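Local coordinates for neural-cadherin (Drosophila melanogaster, PDB 3UBF), which mediates calcium-dependent, preferentially homophilic cell adhesion as a neural cadherin, and is seen here as its EC1-3 ectodomain fragment, at the zinc ion site and the zinc ion and calcium ion site. Numbering follows the deposited sequence.

Site 1: the zinc ion site. Residues 101-102, 104, 134, 136, 139, 185, 187-188, 196. With ZN (zinc ion), chain B.
Asp134, His139 and Asp185 all have extended backbones, and their side chains converge on one zinc ion from two segments, one loop giving Asp134 and His139 and a strand end giving Asp185. Asp134 and Asp185 each set CG anti to the backbone N and reach the metal tip first. OD2 of Asp134 and OD2 of Asp185 each lie 1.7 Å from ZN, short for zinc-oxygen bonds and best read as modelling imprecision. Asp134 OD1 makes a longer contact at 2.7 Å from ZN, perhaps as a loose second prong. His139 turns CG anti to the carbonyl carbon and gives its imidazole ND1 at 2.0 Å from ZN. The angle between the two OD2 atoms at the metal is 114°, but that between Asp185 OD2 and His139 ND1 narrows to 87°, so the three visible ligands form no regular tetrahedron and others may be unseen.

The second shell probably helps orient these groups. Asp134 OD1 accepts the backbone N of Asp136 at 2.7 Å through its anti lone pair, while Asp185 OD1 is met from above the carboxylate plane by Asn187 N at 3.1 Å. Asn187 CB and Asp136 CB cover opposite faces of the imidazole, which would limit its tilt. At the EC2 end of the EC1-EC2 junction, where the Asp134/Asp136 DXD motif and Asp98-to-Pro104 DXNDXXP linker normally hold calcium, the site joins the loop after strand 132-133 to the end of strand 176-185.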
# COMPACT_ATOMS: atom_id res chain seq x y z
N ASP A 101 12.63 -1.54 -0.14
CA ASP A 101 12.19 -2.29 1.03
C ASP A 101 11.37 -1.42 1.99
O ASP A 101 11.89 -0.96 3.01
CB ASP A 101 13.42 -2.89 1.74
CG ASP A 101 13.07 -4.04 2.69
OD1 ASP A 101 11.87 -4.28 2.94
OD2 ASP A 101 14.01 -4.70 3.19
N GLU A 102 10.10 -1.20 1.65
CA GLU A 102 9.15 -0.47 2.49
C GLU A 102 7.94 -1.39 2.76
O GLU A 102 7.62 -2.25 1.92
CB GLU A 102 8.71 0.83 1.80
CG GLU A 102 9.69 2.00 1.93
CD GLU A 102 9.65 2.96 0.73
OE1 GLU A 102 9.20 2.51 -0.35
OE2 GLU A 102 10.08 4.14 0.85
N PRO A 104 4.55 -3.60 3.33
CA PRO A 104 3.31 -3.76 2.60
C PRO A 104 2.17 -2.97 3.23
O PRO A 104 2.22 -2.61 4.41
CB PRO A 104 3.03 -5.26 2.70
CG PRO A 104 3.77 -5.72 3.88
CD PRO A 104 4.98 -4.85 3.97
N ASP A 134 3.30 -5.13 -1.48
CA ASP A 134 4.65 -4.78 -1.04
C ASP A 134 5.23 -3.94 -2.16
O ASP A 134 5.32 -4.39 -3.29
CB ASP A 134 5.49 -6.04 -0.80
CG ASP A 134 6.78 -5.76 -0.03
OD1 ASP A 134 7.53 -4.83 -0.40
OD2 ASP A 134 7.06 -6.48 0.95
N ASP A 136 8.11 -3.39 -2.64
CA ASP A 136 9.19 -4.22 -3.17
C ASP A 136 8.68 -5.43 -3.95
O ASP A 136 8.11 -6.38 -3.41
CB ASP A 136 10.17 -4.65 -2.07
CG ASP A 136 11.52 -5.06 -2.63
OD1 ASP A 136 11.57 -5.59 -3.76
OD2 ASP A 136 12.54 -4.85 -1.95
N HIS A 139 9.52 -9.29 -3.07
CA HIS A 139 9.11 -9.76 -1.74
C HIS A 139 7.87 -10.60 -1.84
O HIS A 139 7.05 -10.39 -2.73
CB HIS A 139 8.81 -8.57 -0.84
CG HIS A 139 10.02 -7.88 -0.32
ND1 HIS A 139 10.00 -7.11 0.82
CD2 HIS A 139 11.30 -7.83 -0.78
CE1 HIS A 139 11.21 -6.62 1.04
NE2 HIS A 139 12.01 -7.05 0.08
N ASP A 185 5.76 -9.73 5.56
CA ASP A 185 6.80 -9.89 4.57
C ASP A 185 7.70 -11.05 4.95
O ASP A 185 8.06 -11.19 6.12
CB ASP A 185 7.61 -8.61 4.58
CG ASP A 185 8.34 -8.39 3.32
OD1 ASP A 185 8.45 -9.36 2.53
OD2 ASP A 185 8.77 -7.26 3.09
N ASN A 187 10.59 -11.26 3.62
CA ASN A 187 11.89 -10.69 3.29
C ASN A 187 12.21 -9.48 4.18
O ASN A 187 12.97 -9.60 5.16
CB ASN A 187 11.94 -10.29 1.80
CG ASN A 187 11.52 -11.43 0.86
OD1 ASN A 187 10.35 -11.84 0.83
ND2 ASN A 187 12.48 -11.94 0.08
N GLY A 188 11.62 -8.33 3.86
CA GLY A 188 11.86 -7.10 4.60
C GLY A 188 10.72 -6.76 5.55
O GLY A 188 10.93 -6.59 6.75
N GLN A 196 8.85 -6.61 8.03
CA GLN A 196 7.83 -5.58 8.01
C GLN A 196 6.48 -6.17 7.66
O GLN A 196 6.38 -7.24 7.05
CB GLN A 196 8.12 -4.51 6.96
CG GLN A 196 9.41 -3.74 7.10
CD GLN A 196 10.07 -3.51 5.74
OE1 GLN A 196 9.48 -3.76 4.68
NE2 GLN A 196 11.32 -3.04 5.77
ZN ZN B . 8.49 -6.19 1.78

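Site 2: the zinc ion and calcium ion site. Residues 13, 59-62, 98, 136, 138. With ZN (zinc ion), chain C; CA (calcium ion), chain D.
The calcium position looks structural, whereas the zinc beside it is probably adventitious, perhaps introduced during purification or crystallisation. Carboxylates from two segments of EC1 and one of EC2 meet at the calcium, as expected of a cadherin linker. The zinc instead rests on Asp59 and Asp138, with two waters in an irregular visible shell that may be larger, and nothing in the geometry suggests catalysis.

Glu13, with CG anti to the backbone N (chi1 178°) and its chain extended beyond CG, brings carboxylate OE2 to 2.3 Å from CA. Glu61 arrives differently: its CG is anti to the carbonyl carbon and its chain bends at chi2, placing OE1 at 2.3 Å from CA. Asp138 OD2 bridges the metals, lying 2.8 Å from CA and 2.2 Å from ZN. Together with two waters these oxygens form a near square-pyramidal calcium shell, and the more distant Glu13 OE1 and Asp59 OD1 may belong to a looser one. Asp59 OD2 binds ZN at 2.1 Å, making an angle of 122° at the zinc with Asp138 OD2. The metals stand 4.3 Å apart, ZN to CA, and the shared carboxylate oxygen between them may temper their repulsion.

Backbone amides help place the ligands. Tyr60 N donates to Glu13 OE2 at 2.8 Å, fairly straight at 154°, from above the carboxylate plane, so this oxygen is gripped by both calcium and an N-H. Asp138 N bonds to second-shell Asp136 OD1 at 3.0 Å, which helps position the bridging ligand Asp138, and one calcium-bound water bridges to Glu13 OE1. Asp98 CB, from the DXNDXXP linker, lies over one face of the Tyr60 ring. The site caps the linker end of EC1: Glu13 follows strand 3-12, the Asp59-Tyr60-Glu61 segment, a DRE-type motif, enters 3-10 helix 60-62, and Asp138 comes across from the EC2 loop between strands 132-133 and 141-145.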
# COMPACT_ATOMS: atom_id res chain seq x y z
N GLU A 13 20.99 -1.42 -3.66
CA GLU A 13 20.83 -2.52 -4.59
C GLU A 13 21.00 -2.02 -6.02
O GLU A 13 21.72 -2.63 -6.82
CB GLU A 13 19.45 -3.14 -4.38
CG GLU A 13 19.11 -4.26 -5.32
CD GLU A 13 17.83 -4.96 -4.93
OE1 GLU A 13 16.75 -4.32 -4.88
OE2 GLU A 13 17.91 -6.18 -4.70
N ASP A 59 21.46 -8.23 -5.92
CA ASP A 59 20.13 -8.61 -5.49
C ASP A 59 20.18 -8.81 -3.97
O ASP A 59 20.67 -9.82 -3.47
CB ASP A 59 19.68 -9.86 -6.23
CG ASP A 59 18.26 -10.24 -5.93
OD1 ASP A 59 17.59 -9.57 -5.11
OD2 ASP A 59 17.80 -11.24 -6.53
N TYR A 60 19.68 -7.80 -3.27
CA TYR A 60 19.70 -7.73 -1.81
C TYR A 60 19.12 -8.98 -1.14
O TYR A 60 19.66 -9.48 -0.15
CB TYR A 60 18.92 -6.48 -1.39
CG TYR A 60 18.75 -6.29 0.09
CD1 TYR A 60 19.67 -5.55 0.83
CD2 TYR A 60 17.64 -6.81 0.76
CE1 TYR A 60 19.50 -5.35 2.18
CE2 TYR A 60 17.46 -6.62 2.11
CZ TYR A 60 18.40 -5.88 2.81
OH TYR A 60 18.24 -5.70 4.17
N GLU A 61 18.00 -9.46 -1.68
CA GLU A 61 17.31 -10.64 -1.17
C GLU A 61 18.19 -11.88 -1.26
O GLU A 61 18.07 -12.79 -0.44
CB GLU A 61 16.00 -10.88 -1.93
CG GLU A 61 14.87 -9.89 -1.60
CD GLU A 61 15.09 -8.49 -2.15
OE1 GLU A 61 16.10 -8.22 -2.84
OE2 GLU A 61 14.23 -7.63 -1.90
N GLU A 62 19.08 -11.91 -2.26
CA GLU A 62 19.98 -13.04 -2.47
C GLU A 62 21.25 -13.02 -1.60
O GLU A 62 21.98 -14.02 -1.55
CB GLU A 62 20.31 -13.20 -3.96
CG GLU A 62 19.21 -13.95 -4.72
CD GLU A 62 19.43 -14.02 -6.23
OE1 GLU A 62 20.60 -14.06 -6.70
OE2 GLU A 62 18.40 -14.06 -6.96
N ASP A 98 18.54 -2.05 0.40
CA ASP A 98 17.40 -2.34 -0.44
C ASP A 98 16.45 -1.15 -0.33
O ASP A 98 15.67 -1.05 0.62
CB ASP A 98 16.72 -3.62 0.05
CG ASP A 98 15.76 -4.20 -0.96
OD1 ASP A 98 15.63 -3.63 -2.06
OD2 ASP A 98 15.14 -5.24 -0.64
N ASP A 136 8.11 -3.39 -2.64
CA ASP A 136 9.19 -4.22 -3.17
C ASP A 136 8.68 -5.43 -3.95
O ASP A 136 8.11 -6.38 -3.41
CB ASP A 136 10.17 -4.65 -2.07
CG ASP A 136 11.52 -5.06 -2.63
OD1 ASP A 136 11.57 -5.59 -3.76
OD2 ASP A 136 12.54 -4.85 -1.95
N ASP A 138 10.17 -7.79 -5.21
CA ASP A 138 10.96 -9.00 -5.00
C ASP A 138 10.61 -9.72 -3.70
O ASP A 138 11.32 -10.63 -3.27
CB ASP A 138 12.45 -8.63 -5.01
CG ASP A 138 13.30 -9.67 -5.66
OD1 ASP A 138 12.73 -10.66 -6.18
OD2 ASP A 138 14.56 -9.53 -5.66
ZN ZN C . 15.67 -11.17 -6.57
CA CA D . 15.81 -7.21 -4.85
O HOH W 1 15.13 -10.06 -8.28
O HOH W 2 15.62 -12.37 -5.23
O HOH W 3 14.58 -5.28 -3.82
O HOH W 4 16.24 -6.78 -7.04

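The C-alpha centres of site 1 and site 2 are about 10 Å apart, and Asp136 belongs to both. Its backbone N secures a ligand of site 1, while its carboxylate supports site 2. The Asp136-to-His139 stretch probably couples the metal positions, and another zinc in this crystal, bound by Glu61, Asp98 and Asp136, adds to the same cluster. Segment 98-102, between strands 88-97 and 105-106, lines both sites. The array resembles the usual three-calcium cadherin junction, although more metals are modelled here; zinc probably stands in for calcium at some positions, while the site 2 zinc looks like an addition.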